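Local coordinates for aspartate-semialdehyde dehydrogenase (Cryptococcus neoformans var. neoformans JEC21, PDB 5CEF), which catalyses the NADPH-dependent reductive dephosphorylation of 4-phospho-L-aspartate to L-aspartate semialdehyde, the second step in making the aspartate family of amino acids, at residues D94-G97 / D98-A102; S136-P139 / Y140-Q144; I216-E219 / T220-L224; V276-A279 / F280-T284. All coordinates share one frame; numbering follows the deposited sequence.

Interaction 1 (D94-G97 / D98-A102); sequences DVAG and DIENA
Ala96 and Glu100, one helical turn apart, are joined by an i to i+4 backbone bond, Glu100 N to Ala96 O at 2.8 Å with an N-H...O angle of 162°. Asn101 N repeats the pattern on Gly97 O at 3.1 Å, so 94-97 and 98-102 form one uninterrupted stretch of the helix 93-105. On the buried side the Glu100 side chain, its CG lying beside its own backbone N (chi1 -68°), runs back along the preceding turn. Its carboxylate OE2 comes within 3.8 Å of Ala96 CB, a van der Waals contact; the polar partner of OE2 is Ser89 OG at the end of strand 86-89, with a weaker bond to Ser112 OG. On the neighbouring flank of the helix, Ile99 CD1 rests 3.4 Å from Val95 O and 4.2 Å from Val95 CB, covering part of that carbonyl with a methyl. Ala96 also packs on Leu91, which by similarity contacts NADP(+). The helix connects strands 86-89 and 109-112 in a beta-alpha-beta unit of the Rossmann domain. A buried carboxylate held by Ser89 OG and, more weakly, by Ser112 OG is consistent with Glu100 tying the helix to both strands through polar bonds as well as packing.

Interaction 2 (S136-P139 / Y140-Q144); sequences SIIP and YQREQ
Arg142 N donates to Ile138 O at 2.9 Å, and the N-H...O angle of 174° makes this bond almost straight. Glu143 N meets Pro139 O in the same way, and Gln141 N reaches Ile137 O at 3.1 Å. At the start of the helix a water stands between Ser136 O, to which it donates, and Tyr140 N, from which it accepts at 3.2 Å. The side chains of Ile138 and Gln141 run side by side in the same direction, bringing Ile138 CD1 3.8 Å from Gln141 NE2. This is van der Waals contact, for the amide has its polar partners elsewhere: OE1 accepts from Ile152 N and from Arg104 NH1, while NE2 makes a weak bond to Leu122 O. The other branch of Ile138, CG2, lies over one face of the Arg142 guanidinium, 4.0 Å from NE and offset toward the rim. With CG beside the backbone N (chi1 -75°) and the chain extended to NE, the arginine doubles back over the preceding turn, and its NH2 is bonded to Lys149 O. Tyr140 is packed within its own segment, Gln144 CG standing 3.6 Å above one ring face. Ile138, Gln141 and Arg142 all touch strand 151-155, as expected of the helix 138-145 in a beta-alpha-beta crossover, here linking strands 125-126 and 151-155 at one edge of the parallel Rossmann sheet.

Interaction 3 (I216-E219 / T220-L224); sequences IEWE and TNKIL
Thr220 turns OG1 beside its own backbone N (chi1 -68°), which carries the hydroxyl back onto the carbonyl of Ile216 one turn earlier. Trp218 and Lys222 take the other course, each with CG trans to its N (chi1 -165° and -171°), and their side chains meet at an angle on another side of the helix. The hydroxyl bond, Thr220 OG1 to Ile216 O, measures 2.7 Å and lies in the carbonyl plane; the same oxygen accepts a weak second bond from Thr220 N at 3.3 Å. One residue thus supplies both donors to a single carbonyl, and the buried hydroxyl is satisfied within its own helix. Helix 212-224, in the dimerisation domain, packs against both strand 243-250, where Thr220 touches Val244, and helix 158-174, which meets Ile216 and Ile223, while Glu217 OE2 forms a salt bridge with Lys337 of the second subunit. Lys222 CD approaches Trp218 CZ3 to 3.7 Å, a van der Waals contact of a lysine methylene with the indole, oblique to the ring. Beyond it, Lys222 NZ is bonded to Arg118 O and Cys123 O, while Arg119 makes a cation-pi contact with Trp218. Ile223 N closes a straight bond to Glu219 O at 2.9 Å. A water donates to Glu217 O and accepts from Asn221 ND2 at 3.2 Å, whereas Asn221 OD1 receives Ile242 N.

Interaction 4 (V276-A279 / F280-T284); sequences VENA and FREYT
Val276 and Phe280 are joined by the first of three sound i to i+4 backbone bonds across these segments, in the last turns of the helix 273-282, which packs on the mixed sheet of the dimerisation domain. Phe280 N donates to Val276 O at 3.1 Å. Arg281 N points at Glu277 O with an N-H...O angle of 179°, and Glu282 N reaches Asn278 O at 2.9 Å. The series then fades: Tyr283 N is left with two weak bonds, to Ala279 O and to Phe280 O, as the chain leaves the helix. The hydroxyl of Tyr283 is satisfied away from the helix, by Leu129 O. On the sheet-facing side the side chains of Val276 and Phe280 run alongside one another, Val276 CG1 coming within 3.5 Å of Phe280 CE2, and the ring packs on Val302 and Ile328. On the outer side Arg281 sends its chain back along the helix, CG beside the backbone N (chi1 -74°), so that Glu277 O lies over one face of the guanidinium. Its NH2 stands 4.5 Å from Glu277 OE1, beyond salt-bridge range, and has a weak, long ion pair with Asp304. The Glu282 carboxylate folds back too, its plane 18° from that of the Asn278 amide. Asn278 OD1 lies in the plane of the Arg281 guanidinium at its edge, 3.0 Å from NH1.

From the N terminus the four contacts follow in series; none nests within or crosses another, and each closes just one or two helical turns. Interactions 1 and 2 belong to successive beta-alpha-beta units of the parallel sheet, their centres about 20 Å apart, and Arg104, beyond the end of interaction 1, bonds to Gln141 of interaction 2. Interactions 3 and 4 lie in the dimerisation domain, on helices that both pack against helix 158-174. Interaction 3 also reaches toward the NAD-binding part, since Lys222 bonds carbonyls near strand 125-126, whereas interaction 4 covers strands 300-302 and 323-330, about 39 Å between centres from interaction 1.

Interaction 1 (D94-G97 / D98-A102)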
loop_
_atom_site.group_PDB
_atom_site.type_symbol
_atom_site.label_atom_id
_atom_site.label_comp_id
_atom_site.label_asym_id
_atom_site.label_seq_id
_atom_site.Cartn_x
_atom_site.Cartn_y
_atom_site.Cartn_z
ATOM N N ASP A 94 -16.847 6.686 -25.586
ATOM C CA ASP A 94 -16.934 7.997 -26.238
ATOM C C ASP A 94 -16.956 7.885 -27.760
ATOM O O ASP A 94 -17.675 8.638 -28.413
ATOM C CB ASP A 94 -15.834 8.973 -25.757
ATOM C CG ASP A 94 -14.481 8.303 -25.608
ATOM O OD1 ASP A 94 -13.910 7.921 -26.648
ATOM O OD2 ASP A 94 -14.002 8.136 -24.454
ATOM N N VAL A 95 -16.203 6.954 -28.331
ATOM C CA VAL A 95 -16.108 6.838 -29.805
ATOM C C VAL A 95 -16.677 5.542 -30.379
ATOM O O VAL A 95 -16.969 5.457 -31.574
ATOM C CB VAL A 95 -14.635 6.986 -30.286
ATOM C CG1 VAL A 95 -14.100 8.395 -30.019
ATOM C CG2 VAL A 95 -13.727 5.931 -29.650
ATOM N N ALA A 96 -16.859 4.553 -29.517
ATOM C CA ALA A 96 -17.144 3.193 -29.945
ATOM C C ALA A 96 -18.462 3.008 -30.645
ATOM O O ALA A 96 -18.582 2.144 -31.503
ATOM C CB ALA A 96 -17.087 2.263 -28.750
ATOM N N GLY A 97 -19.468 3.788 -30.277
ATOM C CA GLY A 97 -20.828 3.595 -30.812
ATOM C C GLY A 97 -20.966 3.742 -32.311
ATOM O O GLY A 97 -21.462 2.837 -32.982
ATOM N N ASP A 98 -20.544 4.894 -32.830
ATOM C CA ASP A 98 -20.644 5.163 -34.279
ATOM C C ASP A 98 -19.766 4.219 -35.091
ATOM O O ASP A 98 -20.217 3.670 -36.092
ATOM C CB ASP A 98 -20.271 6.610 -34.592
ATOM C CG ASP A 98 -21.278 7.598 -34.034
ATOM O OD1 ASP A 98 -22.497 7.251 -34.003
ATOM O OD2 ASP A 98 -20.845 8.710 -33.639
ATOM N N ILE A 99 -18.567 3.964 -34.583
ATOM C CA ILE A 99 -17.602 3.103 -35.243
ATOM C C ILE A 99 -18.026 1.629 -35.281
ATOM O O ILE A 99 -18.025 0.994 -36.357
ATOM C CB ILE A 99 -16.246 3.204 -34.568
ATOM C CG1 ILE A 99 -15.666 4.610 -34.774
ATOM C CG2 ILE A 99 -15.296 2.146 -35.115
ATOM C CD1 ILE A 99 -14.470 4.917 -33.882
ATOM N N GLU A 100 -18.450 1.094 -34.144
ATOM C CA GLU A 100 -18.936 -0.270 -34.118
ATOM C C GLU A 100 -20.172 -0.437 -34.994
ATOM O O GLU A 100 -20.332 -1.460 -35.678
ATOM C CB GLU A 100 -19.195 -0.725 -32.684
ATOM C CG GLU A 100 -17.906 -0.864 -31.882
ATOM C CD GLU A 100 -18.123 -1.157 -30.407
ATOM O OE1 GLU A 100 -19.289 -1.116 -29.935
ATOM O OE2 GLU A 100 -17.099 -1.437 -29.742
ATOM N N ASN A 101 -21.034 0.565 -35.005
ATOM C CA ASN A 101 -22.202 0.527 -35.888
ATOM C C ASN A 101 -21.837 0.570 -37.359
ATOM O O ASN A 101 -22.514 -0.052 -38.190
ATOM C CB ASN A 101 -23.169 1.680 -35.599
ATOM C CG ASN A 101 -24.528 1.481 -36.274
ATOM O OD1 ASN A 101 -25.017 0.355 -36.470
ATOM N ND2 ASN A 101 -25.134 2.569 -36.639
ATOM N N ALA A 102 -20.800 1.329 -37.684
ATOM C CA ALA A 102 -20.329 1.421 -39.076
ATOM C C ALA A 102 -19.789 0.060 -39.548
ATOM O O ALA A 102 -20.121 -0.409 -40.631
ATOM C CB ALA A 102 -19.266 2.527 -39.218
#

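Interaction 2 (S136-P139 / Y140-Q144)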
loop_
_atom_site.group_PDB
_atom_site.type_symbol
_atom_site.label_atom_id
_atom_site.label_comp_id
_atom_site.label_asym_id
_atom_site.label_seq_id
_atom_site.Cartn_x
_atom_site.Cartn_y
_atom_site.Cartn_z
ATOM N N SER A 136 -28.342 -17.503 -30.131
ATOM C CA SER A 136 -29.537 -17.892 -30.878
ATOM C C SER A 136 -30.340 -16.726 -31.464
ATOM O O SER A 136 -31.086 -16.927 -32.420
ATOM C CB SER A 136 -30.464 -18.730 -30.007
ATOM O OG SER A 136 -31.144 -17.907 -29.094
ATOM N N ILE A 137 -30.162 -15.514 -30.934
ATOM C CA ILE A 137 -30.850 -14.327 -31.454
ATOM C C ILE A 137 -30.160 -13.682 -32.653
ATOM O O ILE A 137 -30.686 -12.726 -33.222
ATOM C CB ILE A 137 -31.048 -13.263 -30.339
ATOM C CG1 ILE A 137 -32.225 -12.350 -30.635
ATOM C CG2 ILE A 137 -29.804 -12.425 -30.136
ATOM C CD1 ILE A 137 -32.512 -11.333 -29.551
ATOM N N ILE A 138 -28.983 -14.158 -33.035
ATOM C CA ILE A 138 -28.196 -13.464 -34.073
ATOM C C ILE A 138 -28.863 -13.440 -35.463
ATOM O O ILE A 138 -28.861 -12.398 -36.127
ATOM C CB ILE A 138 -26.759 -14.038 -34.162
ATOM C CG1 ILE A 138 -25.980 -13.738 -32.878
ATOM C CG2 ILE A 138 -26.007 -13.436 -35.330
ATOM C CD1 ILE A 138 -25.840 -12.262 -32.570
ATOM N N PRO A 139 -29.445 -14.572 -35.912
ATOM C CA PRO A 139 -30.142 -14.547 -37.215
ATOM C C PRO A 139 -31.212 -13.466 -37.265
ATOM O O PRO A 139 -31.306 -12.738 -38.245
ATOM C CB PRO A 139 -30.748 -15.951 -37.310
ATOM C CG PRO A 139 -29.754 -16.793 -36.582
ATOM C CD PRO A 139 -29.330 -15.948 -35.392
ATOM N N TYR A 140 -31.967 -13.323 -36.180
ATOM C CA TYR A 140 -32.969 -12.267 -36.088
ATOM C C TYR A 140 -32.356 -10.859 -36.118
ATOM O O TYR A 140 -32.940 -9.932 -36.700
ATOM C CB TYR A 140 -33.853 -12.461 -34.840
ATOM C CG TYR A 140 -35.009 -11.500 -34.799
ATOM C CD1 TYR A 140 -36.022 -11.557 -35.761
ATOM C CD2 TYR A 140 -35.082 -10.497 -33.839
ATOM C CE1 TYR A 140 -37.091 -10.675 -35.748
ATOM C CE2 TYR A 140 -36.147 -9.598 -33.824
ATOM C CZ TYR A 140 -37.150 -9.708 -34.776
ATOM O OH TYR A 140 -38.177 -8.823 -34.783
ATOM N N GLN A 141 -31.191 -10.686 -35.500
ATOM C CA GLN A 141 -30.519 -9.371 -35.506
ATOM C C GLN A 141 -30.143 -9.018 -36.926
ATOM O O GLN A 141 -30.356 -7.889 -37.370
ATOM C CB GLN A 141 -29.266 -9.319 -34.584
ATOM C CG GLN A 141 -28.565 -7.958 -34.606
ATOM C CD GLN A 141 -27.180 -7.892 -33.919
ATOM O OE1 GLN A 141 -26.313 -7.102 -34.330
ATOM N NE2 GLN A 141 -27.002 -8.637 -32.849
ATOM N N ARG A 142 -29.554 -9.989 -37.624
ATOM C CA ARG A 142 -29.201 -9.840 -39.044
ATOM C C ARG A 142 -30.409 -9.498 -39.910
ATOM O O ARG A 142 -30.409 -8.487 -40.629
ATOM C CB ARG A 142 -28.610 -11.130 -39.569
ATOM C CG ARG A 142 -27.197 -11.374 -39.116
ATOM C CD ARG A 142 -26.802 -12.815 -39.366
ATOM N NE ARG A 142 -25.357 -12.977 -39.301
ATOM C CZ ARG A 142 -24.730 -14.154 -39.274
ATOM N NH1 ARG A 142 -25.423 -15.288 -39.321
ATOM N NH2 ARG A 142 -23.411 -14.191 -39.202
ATOM N N GLU A 143 -31.441 -10.326 -39.815
ATOM C CA GLU A 143 -32.652 -10.109 -40.586
ATOM C C GLU A 143 -33.186 -8.692 -40.360
ATOM O O GLU A 143 -33.415 -7.972 -41.322
ATOM C CB GLU A 143 -33.692 -11.161 -40.249
ATOM C CG GLU A 143 -35.097 -10.844 -40.747
ATOM C CD GLU A 143 -36.156 -11.668 -40.028
ATOM O OE1 GLU A 143 -37.164 -11.069 -39.542
ATOM O OE2 GLU A 143 -35.931 -12.907 -39.917
ATOM N N GLN A 144 -33.270 -8.247 -39.100
ATOM C CA GLN A 144 -33.788 -6.898 -38.807
ATOM C C GLN A 144 -32.942 -5.745 -39.333
ATOM O O GLN A 144 -33.454 -4.637 -39.490
ATOM C CB GLN A 144 -33.974 -6.686 -37.328
ATOM C CG GLN A 144 -35.025 -7.583 -36.752
ATOM C CD GLN A 144 -36.412 -7.148 -37.176
ATOM O OE1 GLN A 144 -36.837 -6.034 -36.877
ATOM N NE2 GLN A 144 -37.131 -8.038 -37.851
HETATM O O HOH W 1 -32.879 -15.529 -34.028
#

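Interaction 3 (I216-E219 / T220-L224)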
loop_
_atom_site.group_PDB
_atom_site.type_symbol
_atom_site.label_atom_id
_atom_site.label_comp_id
_atom_site.label_asym_id
_atom_site.label_seq_id
_atom_site.Cartn_x
_atom_site.Cartn_y
_atom_site.Cartn_z
ATOM N N ILE A 216 -24.060 -3.897 -13.016
ATOM C CA ILE A 216 -24.334 -5.131 -12.328
ATOM C C ILE A 216 -25.823 -5.354 -12.119
ATOM O O ILE A 216 -26.306 -6.451 -12.306
ATOM C CB ILE A 216 -23.582 -5.244 -10.960
ATOM C CG1 ILE A 216 -22.072 -5.403 -11.186
ATOM C CG2 ILE A 216 -24.025 -6.468 -10.171
ATOM C CD1 ILE A 216 -21.210 -5.128 -9.958
ATOM N N GLU A 217 -26.535 -4.314 -11.738
ATOM C CA GLU A 217 -27.967 -4.417 -11.381
ATOM C C GLU A 217 -28.859 -4.703 -12.564
ATOM O O GLU A 217 -29.776 -5.502 -12.478
ATOM C CB GLU A 217 -28.435 -3.146 -10.647
ATOM C CG GLU A 217 -27.863 -3.067 -9.230
ATOM C CD GLU A 217 -28.148 -1.778 -8.479
ATOM O OE1 GLU A 217 -28.832 -0.912 -9.043
ATOM O OE2 GLU A 217 -27.719 -1.664 -7.326
ATOM N N TRP A 218 -28.543 -4.127 -13.700
ATOM C CA TRP A 218 -29.351 -4.342 -14.876
ATOM C C TRP A 218 -28.892 -5.594 -15.600
ATOM O O TRP A 218 -29.706 -6.443 -16.007
ATOM C CB TRP A 218 -29.237 -3.128 -15.806
ATOM C CG TRP A 218 -30.299 -3.153 -16.816
ATOM C CD1 TRP A 218 -31.556 -2.653 -16.690
ATOM C CD2 TRP A 218 -30.237 -3.786 -18.102
ATOM N NE1 TRP A 218 -32.263 -2.884 -17.845
ATOM C CE2 TRP A 218 -31.484 -3.597 -18.720
ATOM C CE3 TRP A 218 -29.238 -4.464 -18.795
ATOM C CZ2 TRP A 218 -31.753 -4.048 -20.006
ATOM C CZ3 TRP A 218 -29.513 -4.929 -20.052
ATOM C CH2 TRP A 218 -30.757 -4.713 -20.654
ATOM N N GLU A 219 -27.579 -5.709 -15.803
ATOM C CA GLU A 219 -27.036 -6.723 -16.731
ATOM C C GLU A 219 -27.230 -8.148 -16.201
ATOM O O GLU A 219 -27.350 -9.107 -16.982
ATOM C CB GLU A 219 -25.566 -6.451 -17.026
ATOM C CG GLU A 219 -25.368 -5.145 -17.754
ATOM C CD GLU A 219 -23.919 -4.841 -18.118
ATOM O OE1 GLU A 219 -23.025 -5.695 -17.876
ATOM O OE2 GLU A 219 -23.669 -3.702 -18.607
ATOM N N THR A 220 -27.254 -8.288 -14.881
ATOM C CA THR A 220 -27.374 -9.624 -14.303
ATOM C C THR A 220 -28.615 -10.336 -14.843
ATOM O O THR A 220 -28.549 -11.545 -15.115
ATOM C CB THR A 220 -27.389 -9.533 -12.783
ATOM O OG1 THR A 220 -26.100 -9.098 -12.343
ATOM C CG2 THR A 220 -27.722 -10.851 -12.142
ATOM N N ASN A 221 -29.738 -9.601 -14.998
ATOM C CA ASN A 221 -31.007 -10.214 -15.448
ATOM C C ASN A 221 -31.017 -10.541 -16.921
ATOM O O ASN A 221 -31.471 -11.615 -17.343
ATOM C CB ASN A 221 -32.196 -9.350 -15.070
ATOM C CG ASN A 221 -32.709 -9.644 -13.647
ATOM O OD1 ASN A 221 -32.974 -10.797 -13.282
ATOM N ND2 ASN A 221 -32.887 -8.629 -12.883
ATOM N N LYS A 222 -30.392 -9.692 -17.709
ATOM C CA LYS A 222 -30.144 -10.059 -19.094
ATOM C C LYS A 222 -29.284 -11.318 -19.248
ATOM O O LYS A 222 -29.645 -12.249 -19.964
ATOM C CB LYS A 222 -29.488 -8.908 -19.851
ATOM C CG LYS A 222 -29.428 -9.207 -21.341
ATOM C CD LYS A 222 -29.265 -7.955 -22.156
ATOM C CE LYS A 222 -29.097 -8.299 -23.629
ATOM N NZ LYS A 222 -28.870 -7.098 -24.498
ATOM N N ILE A 223 -28.153 -11.349 -18.553
ATOM C CA ILE A 223 -27.190 -12.452 -18.686
ATOM C C ILE A 223 -27.698 -13.784 -18.136
ATOM O O ILE A 223 -27.405 -14.842 -18.708
ATOM C CB ILE A 223 -25.838 -12.103 -17.988
ATOM C CG1 ILE A 223 -25.190 -10.940 -18.711
ATOM C CG2 ILE A 223 -24.875 -13.281 -17.933
ATOM C CD1 ILE A 223 -24.144 -10.216 -17.893
ATOM N N LEU A 224 -28.381 -13.761 -17.003
ATOM C CA LEU A 224 -28.875 -15.013 -16.415
ATOM C C LEU A 224 -30.239 -15.386 -16.954
ATOM O O LEU A 224 -30.667 -16.491 -16.790
ATOM C CB LEU A 224 -28.954 -14.895 -14.924
ATOM C CG LEU A 224 -27.594 -14.776 -14.260
ATOM C CD1 LEU A 224 -27.754 -14.519 -12.772
ATOM C CD2 LEU A 224 -26.747 -16.024 -14.490
HETATM O O HOH W 2 -32.458 -5.779 -14.302
#

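Interaction 4 (V276-A279 / F280-T284)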
loop_
_atom_site.group_PDB
_atom_site.type_symbol
_atom_site.label_atom_id
_atom_site.label_comp_id
_atom_site.label_asym_id
_atom_site.label_seq_id
_atom_site.Cartn_x
_atom_site.Cartn_y
_atom_site.Cartn_z
ATOM N N VAL A 276 -24.176 -26.392 -1.835
ATOM C CA VAL A 276 -23.734 -25.210 -2.562
ATOM C C VAL A 276 -22.279 -25.377 -2.985
ATOM O O VAL A 276 -21.929 -25.094 -4.133
ATOM C CB VAL A 276 -23.943 -23.905 -1.769
ATOM C CG1 VAL A 276 -23.306 -22.735 -2.503
ATOM C CG2 VAL A 276 -25.425 -23.609 -1.567
ATOM N N GLU A 277 -21.440 -25.851 -2.074
ATOM C CA GLU A 277 -20.066 -26.179 -2.425
ATOM C C GLU A 277 -19.985 -27.098 -3.643
ATOM O O GLU A 277 -19.213 -26.850 -4.572
ATOM C CB GLU A 277 -19.358 -26.791 -1.223
ATOM C CG GLU A 277 -19.137 -25.770 -0.094
ATOM C CD GLU A 277 -18.517 -26.353 1.168
ATOM O OE1 GLU A 277 -18.787 -27.523 1.540
ATOM O OE2 GLU A 277 -17.785 -25.606 1.824
ATOM N N ASN A 278 -20.813 -28.141 -3.670
ATOM C CA ASN A 278 -20.820 -29.066 -4.809
ATOM C C ASN A 278 -21.283 -28.447 -6.064
ATOM O O ASN A 278 -20.685 -28.679 -7.099
ATOM C CB ASN A 278 -21.633 -30.318 -4.530
ATOM C CG ASN A 278 -21.014 -31.119 -3.433
ATOM O OD1 ASN A 278 -19.780 -31.120 -3.273
ATOM N ND2 ASN A 278 -21.845 -31.756 -2.624
ATOM N N ALA A 279 -22.319 -27.635 -5.982
ATOM C CA ALA A 279 -22.794 -26.933 -7.162
ATOM C C ALA A 279 -21.666 -26.111 -7.827
ATOM O O ALA A 279 -21.544 -26.098 -9.061
ATOM C CB ALA A 279 -23.985 -26.051 -6.811
ATOM N N PHE A 280 -20.862 -25.442 -7.012
ATOM C CA PHE A 280 -19.755 -24.670 -7.522
ATOM C C PHE A 280 -18.662 -25.557 -8.102
ATOM O O PHE A 280 -18.235 -25.332 -9.242
ATOM C CB PHE A 280 -19.172 -23.754 -6.439
ATOM C CG PHE A 280 -20.043 -22.570 -6.069
ATOM C CD1 PHE A 280 -20.698 -21.824 -7.022
ATOM C CD2 PHE A 280 -20.156 -22.155 -4.760
ATOM C CE1 PHE A 280 -21.467 -20.717 -6.670
ATOM C CE2 PHE A 280 -20.925 -21.060 -4.405
ATOM C CZ PHE A 280 -21.590 -20.351 -5.363
ATOM N N ARG A 281 -18.200 -26.546 -7.344
ATOM C CA ARG A 281 -17.169 -27.514 -7.844
ATOM C C ARG A 281 -17.504 -28.182 -9.143
ATOM O O ARG A 281 -16.625 -28.353 -9.969
ATOM C CB ARG A 281 -16.926 -28.662 -6.891
ATOM C CG ARG A 281 -16.154 -28.261 -5.700
ATOM C CD ARG A 281 -15.518 -29.475 -5.014
ATOM N NE ARG A 281 -15.196 -29.005 -3.675
ATOM C CZ ARG A 281 -16.048 -29.000 -2.661
ATOM N NH1 ARG A 281 -17.256 -29.555 -2.798
ATOM N NH2 ARG A 281 -15.666 -28.457 -1.498
ATOM N N GLU A 282 -18.755 -28.576 -9.302
ATOM C CA GLU A 282 -19.183 -29.380 -10.443
ATOM C C GLU A 282 -19.565 -28.529 -11.659
ATOM O O GLU A 282 -19.664 -29.063 -12.739
ATOM C CB GLU A 282 -20.405 -30.260 -10.070
ATOM C CG GLU A 282 -20.154 -31.324 -8.989
ATOM C CD GLU A 282 -21.452 -31.799 -8.290
ATOM O OE1 GLU A 282 -22.532 -31.734 -8.926
ATOM O OE2 GLU A 282 -21.401 -32.218 -7.088
ATOM N N TYR A 283 -19.780 -27.223 -11.486
ATOM C CA TYR A 283 -20.269 -26.400 -12.571
ATOM C C TYR A 283 -19.388 -26.515 -13.811
ATOM O O TYR A 283 -18.161 -26.352 -13.741
ATOM C CB TYR A 283 -20.346 -24.948 -12.158
ATOM C CG TYR A 283 -20.807 -23.976 -13.271
ATOM C CD1 TYR A 283 -22.156 -23.917 -13.661
ATOM C CD2 TYR A 283 -19.946 -23.085 -13.872
ATOM C CE1 TYR A 283 -22.607 -23.040 -14.635
ATOM C CE2 TYR A 283 -20.417 -22.225 -14.867
ATOM C CZ TYR A 283 -21.753 -22.224 -15.232
ATOM O OH TYR A 283 -22.237 -21.388 -16.192
ATOM N N THR A 284 -20.015 -26.806 -14.942
ATOM C CA THR A 284 -19.325 -26.810 -16.224
ATOM C C THR A 284 -20.290 -26.203 -17.242
ATOM O O THR A 284 -21.531 -26.330 -17.082
ATOM C CB THR A 284 -18.944 -28.227 -16.683
ATOM O OG1 THR A 284 -20.125 -28.898 -17.088
ATOM C CG2 THR A 284 -18.278 -29.039 -15.563
#